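PDB 4NAS: ribulose-bisphosphate carboxylase, which belongs to the large-chain family of that name, joining an N-terminal domain to a TIM-barrel catalytic domain, and carries bound calcium. Local coordinates for residues N86-T90 / F91-L95; A185-P189 / E190-R194; L311-E314 / A315-L319; A381-A384 / V385-V389. All coordinates share one frame; numbering follows the deposited sequence.

Contact 1. Residues N86-T90 / F91-L95; sequences NLNGT and FASLL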
# COMPACT_ATOMS: atom_id res chain seq x y z
N ASN B 86 8.20 -15.93 13.38
CA ASN B 86 8.07 -16.07 11.94
C ASN B 86 8.25 -14.76 11.18
O ASN B 86 8.27 -14.76 9.94
CB ASN B 86 6.71 -16.68 11.56
CG ASN B 86 6.49 -18.00 12.21
OD1 ASN B 86 7.46 -18.68 12.59
ND2 ASN B 86 5.24 -18.39 12.37
N LEU B 87 8.36 -13.66 11.92
CA LEU B 87 8.52 -12.35 11.30
C LEU B 87 10.01 -12.03 11.23
O LEU B 87 10.85 -12.78 11.74
CB LEU B 87 7.72 -11.27 12.07
CG LEU B 87 6.22 -11.54 12.22
CD1 LEU B 87 5.48 -10.39 12.92
CD2 LEU B 87 5.57 -11.82 10.87
N ASN B 88 10.35 -10.91 10.59
CA ASN B 88 11.75 -10.56 10.38
C ASN B 88 12.00 -9.08 10.65
O ASN B 88 12.96 -8.53 10.15
CB ASN B 88 12.20 -10.91 8.94
CG ASN B 88 11.55 -10.01 7.87
OD1 ASN B 88 10.76 -9.12 8.20
ND2 ASN B 88 11.88 -10.25 6.60
N GLY B 89 11.08 -8.45 11.38
CA GLY B 89 11.24 -7.05 11.78
C GLY B 89 10.88 -5.97 10.76
O GLY B 89 11.32 -4.82 10.88
N THR B 90 10.08 -6.32 9.75
CA THR B 90 9.66 -5.34 8.75
C THR B 90 8.15 -5.26 8.62
O THR B 90 7.42 -6.19 8.95
CB THR B 90 10.21 -5.68 7.36
OG1 THR B 90 9.78 -7.00 6.99
CG2 THR B 90 11.75 -5.57 7.35
N PHE B 91 7.67 -4.12 8.12
CA PHE B 91 6.24 -3.99 7.87
C PHE B 91 5.77 -5.01 6.82
O PHE B 91 4.65 -5.54 6.92
CB PHE B 91 5.89 -2.58 7.43
CG PHE B 91 6.07 -1.57 8.51
CD1 PHE B 91 5.05 -1.33 9.42
CD2 PHE B 91 7.28 -0.89 8.65
CE1 PHE B 91 5.22 -0.40 10.43
CE2 PHE B 91 7.45 0.04 9.66
CZ PHE B 91 6.42 0.29 10.55
N ALA B 92 6.61 -5.30 5.83
CA ALA B 92 6.25 -6.32 4.84
C ALA B 92 5.92 -7.66 5.50
O ALA B 92 4.92 -8.30 5.16
CB ALA B 92 7.35 -6.51 3.82
N SER B 93 6.77 -8.10 6.42
CA SER B 93 6.58 -9.41 7.03
C SER B 93 5.29 -9.39 7.85
O SER B 93 4.49 -10.30 7.79
CB SER B 93 7.74 -9.77 7.94
OG SER B 93 7.74 -8.90 9.06
N LEU B 94 5.10 -8.29 8.58
CA LEU B 94 3.94 -8.12 9.41
C LEU B 94 2.64 -8.15 8.59
O LEU B 94 1.73 -8.93 8.86
CB LEU B 94 4.06 -6.81 10.20
CG LEU B 94 2.81 -6.48 11.02
CD1 LEU B 94 2.55 -7.60 12.06
CD2 LEU B 94 2.91 -5.10 11.69
N LEU B 95 2.57 -7.28 7.58
CA LEU B 95 1.35 -7.16 6.75
C LEU B 95 1.02 -8.42 5.93
O LEU B 95 -0.14 -8.85 5.83
CB LEU B 95 1.45 -5.90 5.86
CG LEU B 95 1.36 -4.63 6.74
CD1 LEU B 95 1.40 -3.30 5.94
CD2 LEU B 95 0.08 -4.68 7.57

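Contact 2. Residues A185-P189 / E190-R194; sequences AYATP and EDRVR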
# COMPACT_ATOMS: atom_id res chain seq x y z
N ALA B 185 9.93 21.28 -12.31
CA ALA B 185 10.23 22.08 -13.50
C ALA B 185 10.50 23.55 -13.22
O ALA B 185 11.21 24.21 -13.97
CB ALA B 185 9.11 21.94 -14.53
N TYR B 186 9.93 24.09 -12.16
CA TYR B 186 10.07 25.51 -11.88
C TYR B 186 10.90 25.74 -10.62
O TYR B 186 11.61 26.74 -10.50
CB TYR B 186 8.69 26.16 -11.78
CG TYR B 186 7.81 25.79 -12.95
CD1 TYR B 186 7.95 26.43 -14.18
CD2 TYR B 186 6.87 24.77 -12.84
CE1 TYR B 186 7.15 26.08 -15.26
CE2 TYR B 186 6.08 24.41 -13.91
CZ TYR B 186 6.22 25.06 -15.12
OH TYR B 186 5.42 24.69 -16.18
N ALA B 187 10.81 24.81 -9.68
CA ALA B 187 11.57 24.92 -8.44
C ALA B 187 11.77 23.54 -7.83
O ALA B 187 10.82 22.91 -7.42
CB ALA B 187 10.88 25.84 -7.46
N THR B 188 13.02 23.10 -7.79
CA THR B 188 13.38 21.84 -7.17
C THR B 188 13.20 21.93 -5.66
O THR B 188 13.29 23.01 -5.08
CB THR B 188 14.83 21.49 -7.46
OG1 THR B 188 15.69 22.44 -6.81
CG2 THR B 188 15.08 21.51 -8.94
N PRO B 189 12.94 20.79 -5.01
CA PRO B 189 12.85 20.76 -3.55
C PRO B 189 14.07 21.38 -2.85
O PRO B 189 13.92 22.09 -1.85
CB PRO B 189 12.72 19.26 -3.26
CG PRO B 189 11.87 18.78 -4.41
CD PRO B 189 12.43 19.54 -5.62
N GLU B 190 15.27 21.14 -3.38
CA GLU B 190 16.46 21.68 -2.73
C GLU B 190 16.51 23.21 -2.87
O GLU B 190 16.91 23.90 -1.94
CB GLU B 190 17.76 21.00 -3.21
CG GLU B 190 17.70 20.20 -4.50
CD GLU B 190 16.93 18.87 -4.39
OE1 GLU B 190 17.33 17.94 -3.64
OE2 GLU B 190 15.92 18.75 -5.09
N ASP B 191 16.08 23.72 -4.02
CA ASP B 191 16.04 25.17 -4.23
C ASP B 191 14.95 25.84 -3.38
O ASP B 191 15.11 26.99 -2.94
CB ASP B 191 15.84 25.52 -5.71
CG ASP B 191 17.10 25.32 -6.54
OD1 ASP B 191 18.20 25.18 -5.95
OD2 ASP B 191 16.99 25.31 -7.78
N ARG B 192 13.85 25.13 -3.15
CA ARG B 192 12.80 25.63 -2.27
C ARG B 192 13.27 25.72 -0.83
O ARG B 192 12.99 26.70 -0.14
CB ARG B 192 11.52 24.79 -2.37
CG ARG B 192 10.94 24.77 -3.78
CD ARG B 192 9.47 24.38 -3.79
NE ARG B 192 9.23 23.09 -3.15
CZ ARG B 192 9.27 21.91 -3.78
NH1 ARG B 192 9.60 21.85 -5.06
NH2 ARG B 192 9.00 20.80 -3.11
N VAL B 193 13.98 24.70 -0.36
CA VAL B 193 14.44 24.72 1.02
C VAL B 193 15.38 25.92 1.22
O VAL B 193 15.21 26.70 2.17
CB VAL B 193 15.14 23.40 1.43
CG1 VAL B 193 15.82 23.55 2.79
CG2 VAL B 193 14.12 22.22 1.45
N ARG B 194 16.35 26.08 0.32
CA ARG B 194 17.31 27.18 0.41
C ARG B 194 16.61 28.53 0.45
O ARG B 194 16.90 29.36 1.30
CB ARG B 194 18.27 27.16 -0.77
CG ARG B 194 19.33 26.08 -0.74
CD ARG B 194 20.52 26.44 -1.63
NE ARG B 194 21.37 25.28 -1.90
CZ ARG B 194 21.13 24.38 -2.85
NH1 ARG B 194 20.06 24.50 -3.64
NH2 ARG B 194 21.95 23.36 -3.03

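Contact 3. Residues L311-E314 / A315-L319; sequences LGRE and ATDRL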
# COMPACT_ATOMS: atom_id res chain seq x y z
N LEU B 311 -13.41 10.01 10.60
CA LEU B 311 -13.04 8.61 10.77
C LEU B 311 -14.08 7.95 11.65
O LEU B 311 -14.10 6.73 11.78
CB LEU B 311 -11.67 8.49 11.43
CG LEU B 311 -10.45 8.94 10.60
CD1 LEU B 311 -9.17 8.64 11.36
CD2 LEU B 311 -10.40 8.31 9.19
N GLY B 312 -14.95 8.76 12.24
CA GLY B 312 -15.81 8.28 13.31
C GLY B 312 -15.14 8.33 14.67
O GLY B 312 -13.91 8.18 14.80
N ARG B 313 -15.96 8.51 15.70
CA ARG B 313 -15.47 8.67 17.07
C ARG B 313 -14.49 7.59 17.50
O ARG B 313 -13.41 7.87 18.02
CB ARG B 313 -16.64 8.65 18.04
CG ARG B 313 -16.22 8.54 19.49
CD ARG B 313 -15.41 9.75 19.91
NE ARG B 313 -16.09 11.00 19.60
CZ ARG B 313 -15.50 12.19 19.63
NH1 ARG B 313 -16.19 13.29 19.33
NH2 ARG B 313 -14.21 12.28 19.96
N GLU B 314 -14.91 6.35 17.31
CA GLU B 314 -14.19 5.20 17.86
C GLU B 314 -12.81 5.07 17.23
O GLU B 314 -11.82 4.93 17.94
CB GLU B 314 -15.01 3.93 17.66
CG GLU B 314 -14.23 2.64 17.80
CD GLU B 314 -15.13 1.40 17.70
OE1 GLU B 314 -15.87 1.11 18.67
OE2 GLU B 314 -15.10 0.71 16.66
N ALA B 315 -12.73 5.14 15.90
CA ALA B 315 -11.42 5.06 15.26
C ALA B 315 -10.55 6.26 15.65
O ALA B 315 -9.34 6.11 15.89
CB ALA B 315 -11.57 4.95 13.76
N THR B 316 -11.16 7.44 15.74
CA THR B 316 -10.39 8.66 16.04
C THR B 316 -9.76 8.65 17.42
O THR B 316 -8.60 9.04 17.59
CB THR B 316 -11.24 9.93 15.88
OG1 THR B 316 -11.84 9.93 14.58
CG2 THR B 316 -10.37 11.17 16.04
N ASP B 317 -10.51 8.16 18.41
CA ASP B 317 -9.97 7.96 19.75
C ASP B 317 -8.85 6.93 19.78
O ASP B 317 -7.82 7.14 20.42
CB ASP B 317 -11.06 7.52 20.73
CG ASP B 317 -12.08 8.59 21.00
OD1 ASP B 317 -11.83 9.79 20.70
OD2 ASP B 317 -13.15 8.23 21.53
N ARG B 318 -9.04 5.80 19.10
CA ARG B 318 -8.02 4.75 19.07
C ARG B 318 -6.74 5.23 18.38
O ARG B 318 -5.62 4.83 18.76
CB ARG B 318 -8.53 3.52 18.32
CG ARG B 318 -9.59 2.75 19.09
CD ARG B 318 -10.08 1.52 18.28
NE ARG B 318 -11.14 0.82 19.01
CZ ARG B 318 -12.06 0.04 18.45
NH1 ARG B 318 -12.08 -0.17 17.13
NH2 ARG B 318 -12.98 -0.54 19.20
N LEU B 319 -6.94 6.03 17.35
CA LEU B 319 -5.85 6.66 16.61
C LEU B 319 -5.00 7.49 17.56
O LEU B 319 -3.79 7.29 17.63
CB LEU B 319 -6.37 7.49 15.42
CG LEU B 319 -5.32 7.86 14.35
CD1 LEU B 319 -5.95 8.19 13.02
CD2 LEU B 319 -4.41 9.01 14.80
O HOH W 1 -12.11 11.69 12.53
O HOH W 2 -14.89 4.93 14.19

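Contact 4. Residues A381-A384 / V385-V389; sequences AIWA and VEHGV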
# COMPACT_ATOMS: atom_id res chain seq x y z
N ALA B 381 -6.71 33.38 19.14
CA ALA B 381 -7.50 32.36 19.84
C ALA B 381 -6.67 31.59 20.86
O ALA B 381 -7.16 31.26 21.94
CB ALA B 381 -8.12 31.40 18.82
N ILE B 382 -5.43 31.29 20.50
CA ILE B 382 -4.50 30.69 21.45
C ILE B 382 -4.36 31.60 22.67
O ILE B 382 -4.46 31.15 23.81
CB ILE B 382 -3.13 30.39 20.79
CG1 ILE B 382 -3.26 29.15 19.89
CG2 ILE B 382 -2.04 30.21 21.87
CD1 ILE B 382 -1.96 28.72 19.20
N TRP B 383 -4.17 32.89 22.42
CA TRP B 383 -4.10 33.87 23.50
C TRP B 383 -5.36 33.86 24.37
O TRP B 383 -5.28 33.88 25.60
CB TRP B 383 -3.85 35.28 22.97
CG TRP B 383 -3.71 36.29 24.08
CD1 TRP B 383 -2.55 36.69 24.68
CD2 TRP B 383 -4.76 37.01 24.74
NE1 TRP B 383 -2.82 37.61 25.67
CE2 TRP B 383 -4.17 37.83 25.72
CE3 TRP B 383 -6.16 37.03 24.59
CZ2 TRP B 383 -4.91 38.66 26.55
CZ3 TRP B 383 -6.89 37.86 25.42
CH2 TRP B 383 -6.27 38.67 26.38
N ALA B 384 -6.52 33.82 23.73
CA ALA B 384 -7.77 33.90 24.47
C ALA B 384 -7.88 32.71 25.42
O ALA B 384 -8.19 32.88 26.60
CB ALA B 384 -8.97 33.95 23.52
N VAL B 385 -7.61 31.53 24.89
CA VAL B 385 -7.67 30.31 25.70
C VAL B 385 -6.73 30.35 26.89
O VAL B 385 -7.12 30.04 28.02
CB VAL B 385 -7.33 29.06 24.88
CG1 VAL B 385 -7.24 27.84 25.79
CG2 VAL B 385 -8.37 28.84 23.80
N GLU B 386 -5.48 30.74 26.63
CA GLU B 386 -4.46 30.82 27.67
C GLU B 386 -4.87 31.75 28.79
O GLU B 386 -4.47 31.56 29.94
CB GLU B 386 -3.13 31.28 27.08
CG GLU B 386 -2.39 30.24 26.25
CD GLU B 386 -1.04 30.75 25.77
OE1 GLU B 386 -0.69 31.91 26.11
OE2 GLU B 386 -0.33 30.00 25.06
N HIS B 387 -5.65 32.77 28.46
CA HIS B 387 -6.05 33.76 29.46
C HIS B 387 -7.50 33.63 29.92
O HIS B 387 -8.03 34.51 30.62
CB HIS B 387 -5.72 35.18 28.98
CG HIS B 387 -4.25 35.42 28.82
ND1 HIS B 387 -3.55 35.07 27.69
CD2 HIS B 387 -3.34 35.94 29.68
CE1 HIS B 387 -2.28 35.39 27.84
NE2 HIS B 387 -2.12 35.92 29.04
N GLY B 388 -8.14 32.52 29.55
CA GLY B 388 -9.49 32.23 30.00
C GLY B 388 -10.52 33.19 29.43
O GLY B 388 -11.64 33.28 29.93
N VAL B 389 -10.13 33.91 28.38
CA VAL B 389 -10.99 34.90 27.76
C VAL B 389 -11.83 34.28 26.66
O VAL B 389 -11.31 33.54 25.83
CB VAL B 389 -10.13 36.00 27.12
CG1 VAL B 389 -11.01 37.18 26.71
CG2 VAL B 389 -9.04 36.44 28.08

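Contact 1. Residues N86-T90 / F91-L95
Thr90 and Ser93 meet at the N-cap of helix 91-99 in the N-terminal domain, and here the packing is tight. Ser93 N donates to Thr90 OG1 at 3.3 Å, a capping bond with 156° at the hydrogen. Threonine suits the place because its hydroxyl, set between the backbone N and the carbonyl carbon (chi1 57°), reaches forward to the N-H of Ser93 in the first turn. The carbonyl oxygen of Thr90 is gripped twice, by Ser93 OG at 2.7 Å and by Leu94 N at 3.2 Å. Behind the cap, Asn88 forms a second shell: Thr90 OG1 donates to Asn88 OD1 at 2.6 Å, in the carbonyl plane and on a lone pair, so the capping hydroxyl both gives and receives.

The apolar side is looser, with Leu87 CD1 and Leu94 CD1 4.1 Å apart. Toward solvent the loop turns through partly exposed Gly89, whose positive phi of 82° glycine tolerates easily. Around the cap, Asp249 takes the N-H groups of Phe91 and Ala92, while Phe182 of the second subunit packs on Asn88 and Ser93. On the Leu87 side, the branch CD2 rests 3.6 Å from Ser93 O.

Contact 2. Residues A185-P189 / E190-R194
Arg192 folds back over Ala187, Thr188 and Pro189 at the start of helix 189-207, a capped helix of the TIM-barrel catalytic domain. Its CB sits 3.6 Å from Pro189 O. The next atom, CG, lies 3.2 Å from Thr188 O and also touches the methyl of Ala187, a side chain small enough to let the arginine pass. CD skirts the same alanine, and a bend at chi3 (-56°) then turns the chain so that its head lies alongside the proline ring, both pointing the same way. Pro189 lies against one face of the guanidinium, its CA 3.6 Å above the plane near the rim. NE goes to Tyr213 OH and NH2 makes a salt bridge with Asp177, next in sequence to the calcium ligand Asp178, so several partners fix the rotation of this buried charge.

Thr188 is the N-cap: Asp191 N donates to its OG1 at 3.1 Å, while Arg192 N bonds to Thr188 O. Pro189 fits the first helical position, where the lack of an N-H costs no helical bond. Beside it, Glu190 bends at chi2 and sends its carboxylate to Arg227 and Arg230. At the tip of Arg192, NH1 gives a weak bond to Ala187 O, 2.9 Å long with 128° at the hydrogen, the oxygen lying at the guanidinium edge.

Contact 3. Residues L311-E314 / A315-L319
Thr316 reaches back one turn to Gly312, and both its N and its OG1 donate to Gly312 O. The amide bond is 3.0 Å, from Thr316 N to Gly312 O; the hydroxyl comes closer, Thr316 OG1 lying 2.7 Å from that oxygen and 48° out of the carbonyl plane. A beta-hydroxyl beside the backbone N is well placed for this second grip.

On the exposed flank two i to i+4 ion pairs differ in shape. Glu314 and Arg318 run side by side with their flat ends stacked, the planes 22° apart; Glu314 CD lies over one guanidinium face, and Glu314 OE2 is 3.2 Å from Arg318 NH1. Arg313 instead bends at chi2 and chi3 to bring its guanidinium edge to Asp317, a longer salt bridge of 3.5 Å between Arg313 NH2 and Asp317 OD1.

On the inner flank Leu311 CD1 meets Leu319 CD1 at 3.7 Å, the two side chains crossing at about a right angle, and Leu288 and Phe302 pack against Leu319. Two waters bridge the turn: one links Leu311 N to Thr316 OG1, the other joins Leu311 O to Ala315 N. At the N-cap, Gly312 has backbone angles at which a CB would press on the carbonyl oxygen of Leu311, so glycine suits the place. Such an amphipathic helix start, with leucines toward strand 299-303 and helix 284-295 and ion pairs on the exposed flank, belongs to the beta-alpha-beta unit 299-303, 313-324 and 333-337 of the TIM barrel.

Contact 4. Residues A381-A384 / V385-V389
Trp383 and His387 lay their rings on each other in an offset stack: the imidazole and the five-membered indole ring have centroids 4.0 Å apart and planes at 25°. His387 ND1 stands 3.3 Å above one indole face, displaced toward the rim. Trp383 has its CG anti to the backbone N (chi1 -177°), which swings the indole outward and toward the following turn, where His387 lies over it. Val389 CG2 meets the six-membered ring at CZ3, 3.7 Å away, and Arg398 adds a cation-pi contact.

At the imidazole edge lies the tryptophan's own carbonyl. His387 ND1 donates to Trp383 O at 3.0 Å in the imidazole plane, while His387 N reaches that oxygen from the opposite face of the carbonyl plane. Histidine thus suits the helix end twice, as a flat stacking partner and as an extra donor to a terminal carbonyl; the bond fixes its ring rotation.

Ala384 is small enough to sit against Leu391 and Ala394, and Ala384 O accepts from Val389 N at 2.8 Å. Gly388 N returns to Val385 O at 3.1 Å. Gly388 adopts a positive phi of 67°, the backbone turn that glycine makes easily. These two bonds and the glycine at C-prime define a Schellman motif, here ending helix 371-386 of the catalytic domain.

In the fold
All four contacts are local and follow in series along the chain; none nests within or crosses another. Contact 1 closes the short loop after strand 73-83 and starts helix 91-99 of the N-terminal domain, near the second subunit. The chain then enters the TIM-barrel domain, where contact 2 opens helix 189-207 just past the calcium-binding segment. Contact 3 starts the helix between strands 299-303 and 333-337, its centre about 37 Å from that of contact 2 and on the other side of the chain's centre. Contact 4 ends helix 371-386 near the C terminus, about 47 Å from contact 1 between centres. Three thus mark helix beginnings and one a helix end.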